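Side-chain contacts in N-methyltransferase (Streptoalloteichus sp. ATCC 53650, PDB 5BSZ), which probably transfers a methyl group from S-adenosylmethionine to the amino nitrogen of a trideoxysugar associated with kedarcidin: residues A73-S78 with F100-G105; A83-K88 with T92-A97. All coordinates share one frame; numbering follows the deposited sequence.

Contact 1 of 2, residues A73-S78 with F100-G105. With SAH (S-adenosyl-L-homocysteine), chain B.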
loop_
_atom_site.group_PDB
_atom_site.type_symbol
_atom_site.label_atom_id
_atom_site.label_comp_id
_atom_site.label_asym_id
_atom_site.label_seq_id
_atom_site.Cartn_x
_atom_site.Cartn_y
_atom_site.Cartn_z
ATOM N N ALA A 73 22.586 -25.530 21.539
ATOM C CA ALA A 73 22.852 -24.267 20.857
ATOM C C ALA A 73 21.866 -24.061 19.723
ATOM O O ALA A 73 21.210 -25.016 19.266
ATOM C CB ALA A 73 24.266 -24.178 20.290
ATOM N N GLY A 74 21.803 -22.811 19.280
ATOM C CA GLY A 74 21.013 -22.480 18.075
ATOM C C GLY A 74 21.829 -21.774 17.020
ATOM O O GLY A 74 22.882 -21.183 17.322
ATOM N N VAL A 75 21.329 -21.788 15.779
ATOM C CA VAL A 75 21.873 -20.980 14.698
ATOM C C VAL A 75 20.676 -20.247 14.112
ATOM O O VAL A 75 19.614 -20.877 13.889
ATOM C CB VAL A 75 22.540 -21.851 13.624
ATOM C CG1 VAL A 75 22.623 -21.152 12.283
ATOM C CG2 VAL A 75 23.940 -22.261 14.075
ATOM N N GLU A 76 20.825 -18.935 13.933
ATOM C CA GLU A 76 19.728 -18.099 13.361
ATOM C C GLU A 76 20.369 -16.930 12.600
ATOM O O GLU A 76 21.240 -16.249 13.154
ATOM C CB GLU A 76 18.909 -17.584 14.528
ATOM C CG GLU A 76 17.468 -17.174 14.376
ATOM C CD GLU A 76 16.784 -17.396 13.053
ATOM O OE1 GLU A 76 15.981 -18.322 12.961
ATOM O OE2 GLU A 76 17.006 -16.556 12.162
ATOM N N LEU A 77 19.986 -16.725 11.342
ATOM C CA LEU A 77 20.498 -15.613 10.549
ATOM C C LEU A 77 19.891 -14.292 10.916
ATOM O O LEU A 77 20.524 -13.260 10.763
ATOM C CB LEU A 77 20.393 -15.862 9.049
ATOM C CG LEU A 77 21.048 -14.853 8.104
ATOM C CD1 LEU A 77 22.552 -14.814 8.432
ATOM C CD2 LEU A 77 20.771 -15.323 6.698
ATOM N N SER A 78 18.706 -14.300 11.492
ATOM C CA SER A 78 18.025 -13.043 11.725
ATOM C C SER A 78 18.524 -12.478 13.061
ATOM O O SER A 78 18.366 -13.122 14.083
ATOM C CB SER A 78 16.524 -13.253 11.835
ATOM O OG SER A 78 15.946 -12.108 12.427
ATOM N N PHE A 100 23.522 -22.347 5.455
ATOM C CA PHE A 100 24.107 -22.906 4.251
ATOM C C PHE A 100 25.603 -23.109 4.322
ATOM O O PHE A 100 26.141 -23.895 3.544
ATOM C CB PHE A 100 23.740 -22.084 3.007
ATOM C CG PHE A 100 22.276 -22.076 2.797
ATOM C CD1 PHE A 100 21.618 -23.276 2.615
ATOM C CD2 PHE A 100 21.555 -20.918 2.942
ATOM C CE1 PHE A 100 20.257 -23.294 2.531
ATOM C CE2 PHE A 100 20.178 -20.942 2.845
ATOM C CZ PHE A 100 19.546 -22.124 2.637
ATOM N N ASP A 101 26.265 -22.359 5.190
ATOM C CA ASP A 101 27.704 -22.515 5.361
ATOM C C ASP A 101 28.096 -21.843 6.684
ATOM O O ASP A 101 28.119 -20.600 6.792
ATOM C CB ASP A 101 28.406 -21.901 4.157
ATOM C CG ASP A 101 29.923 -22.097 4.221
ATOM O OD1 ASP A 101 30.661 -21.110 4.138
ATOM O OD2 ASP A 101 30.329 -23.219 4.539
ATOM N N PHE A 102 28.160 -22.647 7.735
ATOM C CA PHE A 102 28.494 -22.162 9.073
ATOM C C PHE A 102 29.464 -23.218 9.679
ATOM O O PHE A 102 29.556 -24.365 9.211
ATOM C CB PHE A 102 27.240 -21.967 9.954
ATOM C CG PHE A 102 26.533 -23.242 10.321
ATOM C CD1 PHE A 102 25.564 -23.799 9.499
ATOM C CD2 PHE A 102 26.832 -23.899 11.515
ATOM C CE1 PHE A 102 24.956 -25.004 9.811
ATOM C CE2 PHE A 102 26.224 -25.092 11.836
ATOM C CZ PHE A 102 25.271 -25.650 10.992
ATOM N N ASP A 103 30.166 -22.816 10.722
ATOM C CA ASP A 103 31.121 -23.703 11.419
ATOM C C ASP A 103 31.293 -23.108 12.806
ATOM O O ASP A 103 31.696 -21.971 12.970
ATOM C CB ASP A 103 32.443 -23.734 10.653
ATOM C CG ASP A 103 32.413 -24.747 9.534
ATOM O OD1 ASP A 103 32.340 -25.959 9.851
ATOM O OD2 ASP A 103 32.423 -24.337 8.343
ATOM N N LEU A 104 30.926 -23.893 13.792
ATOM C CA LEU A 104 30.876 -23.475 15.169
ATOM C C LEU A 104 32.132 -24.023 15.910
ATOM O O LEU A 104 32.268 -23.734 17.062
ATOM C CB LEU A 104 29.644 -24.111 15.809
ATOM C CG LEU A 104 28.308 -23.713 15.181
ATOM C CD1 LEU A 104 27.171 -24.191 16.058
ATOM C CD2 LEU A 104 28.176 -22.204 15.015
ATOM N N GLY A 105 32.968 -24.853 15.285
ATOM C CA GLY A 105 34.187 -25.358 15.929
ATOM C C GLY A 105 33.938 -26.416 16.990
ATOM O O GLY A 105 34.762 -26.580 17.856
HETATM N N SAH B . 12.812 -23.866 13.074
HETATM C CA SAH B . 11.974 -22.694 13.530
HETATM C CB SAH B . 11.992 -21.484 12.570
HETATM C CG SAH B . 10.832 -21.170 11.658
HETATM S SD SAH B . 10.933 -19.746 10.627
HETATM C C SAH B . 10.639 -23.286 13.873
HETATM O O SAH B . 10.306 -24.434 13.610
HETATM O OXT SAH B . 9.904 -22.658 14.572
HETATM C "C5'" SAH B . 12.354 -19.984 9.595
HETATM C "C4'" SAH B . 13.590 -19.350 10.262
HETATM O "O4'" SAH B . 14.769 -19.591 9.472
HETATM C "C3'" SAH B . 13.504 -17.830 10.361
HETATM O "O3'" SAH B . 13.651 -17.486 11.736
HETATM C "C2'" SAH B . 14.669 -17.247 9.577
HETATM O "O2'" SAH B . 15.264 -16.096 10.228
HETATM C "C1'" SAH B . 15.592 -18.435 9.487
HETATM N N9 SAH B . 16.482 -18.451 8.311
HETATM C C8 SAH B . 16.172 -18.117 7.023
HETATM N N7 SAH B . 17.261 -18.237 6.231
HETATM C C5 SAH B . 18.283 -18.616 7.042
HETATM C C6 SAH B . 19.702 -18.898 6.841
HETATM N N6 SAH B . 20.156 -18.774 5.580
HETATM N N1 SAH B . 20.415 -19.295 7.920
HETATM C C2 SAH B . 19.899 -19.368 9.151
HETATM N N3 SAH B . 18.604 -19.131 9.427
HETATM C C4 SAH B . 17.775 -18.765 8.421
#
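Val75 and Phe102 mark the nearest approach of the two backbones, with their CA atoms 8.8 Å apart; strand 71-76 supplies the first, and the second belongs to the irregular loop 100-105 running past it. No hydrogen bond joins the segments, so side chains alone bridge the gap. One methyl of Val75 does the work: CG1 takes the place anti to the backbone N (chi1 158°), which sets CG2 anti to the carbonyl carbon and over one face of the Phe102 ring, displaced toward its rim. CG2 comes 4.2 Å from Phe102 CD2, and the same methyl touches Leu104 CD1 at 4.3 Å. Leu52 of the neighbouring strand and a stack with His137 continue this apolar layer around Phe102.

Just beyond Val75 the strand delivers the feature expected of Rossmann-like methyltransferases, an acidic residue near the end of the second strand that grips the cofactor ribose. Glu76 bends sharply at chi2 (5°), and its OE1 accepts from SAH O3' at 2.8 Å while OE2 accepts from SAH O2' at 2.6 Å. The Ser78 backbone N reaches the anti lone pair of OE2 at 2.9 Å, and Gly57 N donates to OE1, so four donors hold the buried carboxylate. Replaced by an alanine, Glu76 would lose its carboxylate, and both ribose hydroxyls and these two backbone amides would probably be left without their acceptors. Around the adenine, Leu77 CB lies 3.5 Å from SAH C2, and Phe100 CE2 comes within 3.5 Å of SAH N6.

Contact 2 of 2, residues A83-K88 with T92-A97. With EDO (1,2-ethanediol), chain D.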
loop_
_atom_site.group_PDB
_atom_site.type_symbol
_atom_site.label_atom_id
_atom_site.label_comp_id
_atom_site.label_asym_id
_atom_site.label_seq_id
_atom_site.Cartn_x
_atom_site.Cartn_y
_atom_site.Cartn_z
ATOM N N ALA A 83 18.469 -12.708 18.985
ATOM C CA ALA A 83 18.458 -12.010 20.276
ATOM C C ALA A 83 17.278 -12.480 21.102
ATOM O O ALA A 83 17.444 -12.673 22.293
ATOM C CB ALA A 83 18.442 -10.489 20.112
ATOM N N ALA A 84 16.116 -12.677 20.480
ATOM C CA ALA A 84 14.927 -13.175 21.176
ATOM C C ALA A 84 15.091 -14.617 21.648
ATOM O O ALA A 84 14.750 -14.972 22.761
ATOM C CB ALA A 84 13.669 -13.058 20.317
ATOM N N ALA A 85 15.659 -15.472 20.817
ATOM C CA ALA A 85 15.940 -16.817 21.274
ATOM C C ALA A 85 16.878 -16.803 22.492
ATOM O O ALA A 85 16.678 -17.517 23.487
ATOM C CB ALA A 85 16.547 -17.599 20.127
ATOM N N GLU A 86 17.928 -15.991 22.421
ATOM C CA GLU A 86 18.930 -16.031 23.465
ATOM C C GLU A 86 18.390 -15.513 24.786
ATOM O O GLU A 86 18.726 -16.038 25.824
ATOM C CB GLU A 86 20.186 -15.256 23.095
ATOM C CG GLU A 86 21.393 -15.781 23.859
ATOM C CD GLU A 86 22.693 -15.275 23.275
ATOM O OE1 GLU A 86 22.908 -14.056 23.474
ATOM O OE2 GLU A 86 23.427 -16.077 22.614
ATOM N N ARG A 87 17.577 -14.471 24.715
ATOM C CA ARG A 87 16.791 -13.978 25.825
ATOM C C ARG A 87 15.959 -15.070 26.464
ATOM O O ARG A 87 15.860 -15.102 27.685
ATOM C CB ARG A 87 15.850 -12.883 25.311
ATOM C CG ARG A 87 15.589 -11.734 26.268
ATOM C CD ARG A 87 14.744 -10.649 25.603
ATOM N NE ARG A 87 15.412 -10.065 24.440
ATOM C CZ ARG A 87 14.894 -9.955 23.215
ATOM N NH1 ARG A 87 13.659 -10.360 22.926
ATOM N NH2 ARG A 87 15.630 -9.410 22.261
ATOM N N LYS A 88 15.342 -15.953 25.673
ATOM C CA LYS A 88 14.388 -16.914 26.233
ATOM C C LYS A 88 15.057 -18.114 26.889
ATOM O O LYS A 88 14.474 -18.743 27.734
ATOM C CB LYS A 88 13.400 -17.376 25.171
ATOM C CG LYS A 88 12.625 -18.641 25.504
ATOM C CD LYS A 88 12.005 -19.176 24.220
ATOM C CE LYS A 88 10.732 -18.409 23.934
ATOM N NZ LYS A 88 10.466 -18.328 22.479
ATOM N N THR A 92 22.329 -20.948 26.794
ATOM C CA THR A 92 22.326 -21.614 25.498
ATOM C C THR A 92 22.663 -20.559 24.453
ATOM O O THR A 92 21.872 -19.638 24.222
ATOM C CB THR A 92 20.953 -22.251 25.225
ATOM O OG1 THR A 92 20.598 -23.076 26.331
ATOM C CG2 THR A 92 20.945 -23.123 23.969
ATOM N N PRO A 93 23.844 -20.689 23.823
ATOM C CA PRO A 93 24.204 -19.687 22.862
ATOM C C PRO A 93 23.345 -19.874 21.601
ATOM O O PRO A 93 23.076 -21.015 21.213
ATOM C CB PRO A 93 25.655 -19.985 22.574
ATOM C CG PRO A 93 25.830 -21.443 22.867
ATOM C CD PRO A 93 24.881 -21.727 23.986
ATOM N N VAL A 94 22.961 -18.753 21.011
ATOM C CA VAL A 94 22.382 -18.691 19.674
ATOM C C VAL A 94 23.283 -17.848 18.820
ATOM O O VAL A 94 23.500 -16.648 19.069
ATOM C CB VAL A 94 20.962 -18.137 19.744
ATOM C CG1 VAL A 94 20.278 -18.322 18.392
ATOM C CG2 VAL A 94 20.158 -18.897 20.792
ATOM N N HIS A 95 23.833 -18.497 17.809
ATOM C CA HIS A 95 24.838 -17.888 16.963
ATOM C C HIS A 95 24.168 -17.280 15.710
ATOM O O HIS A 95 23.279 -17.893 15.114
ATOM C CB HIS A 95 25.781 -18.981 16.474
ATOM C CG HIS A 95 26.426 -19.766 17.565
ATOM N ND1 HIS A 95 27.575 -19.335 18.201
ATOM C CD2 HIS A 95 26.145 -20.992 18.078
ATOM C CE1 HIS A 95 27.955 -20.247 19.082
ATOM N NE2 HIS A 95 27.092 -21.251 19.043
ATOM N N GLN A 96 24.608 -16.099 15.306
ATOM C CA GLN A 96 24.180 -15.503 14.060
ATOM C C GLN A 96 24.981 -16.097 12.932
ATOM O O GLN A 96 26.182 -15.863 12.849
ATOM C CB GLN A 96 24.346 -13.982 14.100
ATOM C CG GLN A 96 23.710 -13.412 12.857
ATOM C CD GLN A 96 23.944 -11.942 12.591
ATOM O OE1 GLN A 96 24.931 -11.353 13.001
ATOM N NE2 GLN A 96 23.044 -11.361 11.824
ATOM N N ALA A 97 24.364 -16.972 12.144
ATOM C CA ALA A 97 25.044 -17.600 11.033
ATOM C C ALA A 97 24.071 -18.146 10.012
ATOM O O ALA A 97 22.865 -18.270 10.262
ATOM C CB ALA A 97 25.979 -18.705 11.479
HETATM C C1 EDO D . 18.305 -15.341 28.770
HETATM O O1 EDO D . 17.484 -15.734 29.881
HETATM C C2 EDO D . 19.744 -15.770 29.011
HETATM O O2 EDO D . 20.246 -16.423 27.838
HETATM O O HOH W 1 21.053 -18.262 26.179
#
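Glu86 and Val94, whose CA atoms stand 5.8 Å apart, meet through a side chain on the helix and an amide on the strand. Holding CG anti to its backbone N (chi1 -155°) and staying extended beyond it, Glu86 reaches along the flank of segment 92-97. Its OE2 accepts from Val94 N at 3.2 Å in an almost perfectly straight bond (177°); the donor arrives on the anti side of the oxygen, tilted 18° from the carboxylate plane. Arg82, one turn earlier, forms a salt bridge with the same OE2 and also donates to Val94 O, so acid and base together serve both peptide groups of Val94. On the way, Glu86 CG passes 3.9 Å from Thr92 O.

Beside this polar bridge the packing is apolar. Both methyls of Val94 face the small Ala85, CG2 at 3.9 Å from Ala85 CB and CG1 at 4.2 Å from that same atom, so the helix can sit close to the strand. A water lies between the two backbones, 3.2 Å from Glu86 O and close to Thr92 O.

Strand 94-96 is outermost in its sheet within the chain, and Pro93 and His95 bond to strand 71-76 while the polar groups of Val94 meet helix 79-88 instead. Here helix and returning strand close a beta-alpha-beta crossover of the Rossmann-like methyltransferase domain.

The centres of contacts 1 and 2 lie 11 Å apart, both within the methyltransferase domain. Along the chain, contact 2 is nested inside contact 1: strand 71-76, helix 79-88, strand 94-96 and then the loop 100-105 follow in turn. The two are tied together by the parallel pairing of the strands, with probable hydrogen bonds from His95 N to Gly74 O and from Glu76 N to His95 O. Alternation along strand 94-96 connects them further, since His95, whose CB leaves the backbone on the side away from the helix, touches Leu104 of contact 1. One continuous unit thus places the ribose-binding strand end between the packing of helix 79-88 and the loop 100-105, whose Phe100 reaches the adenine amino group.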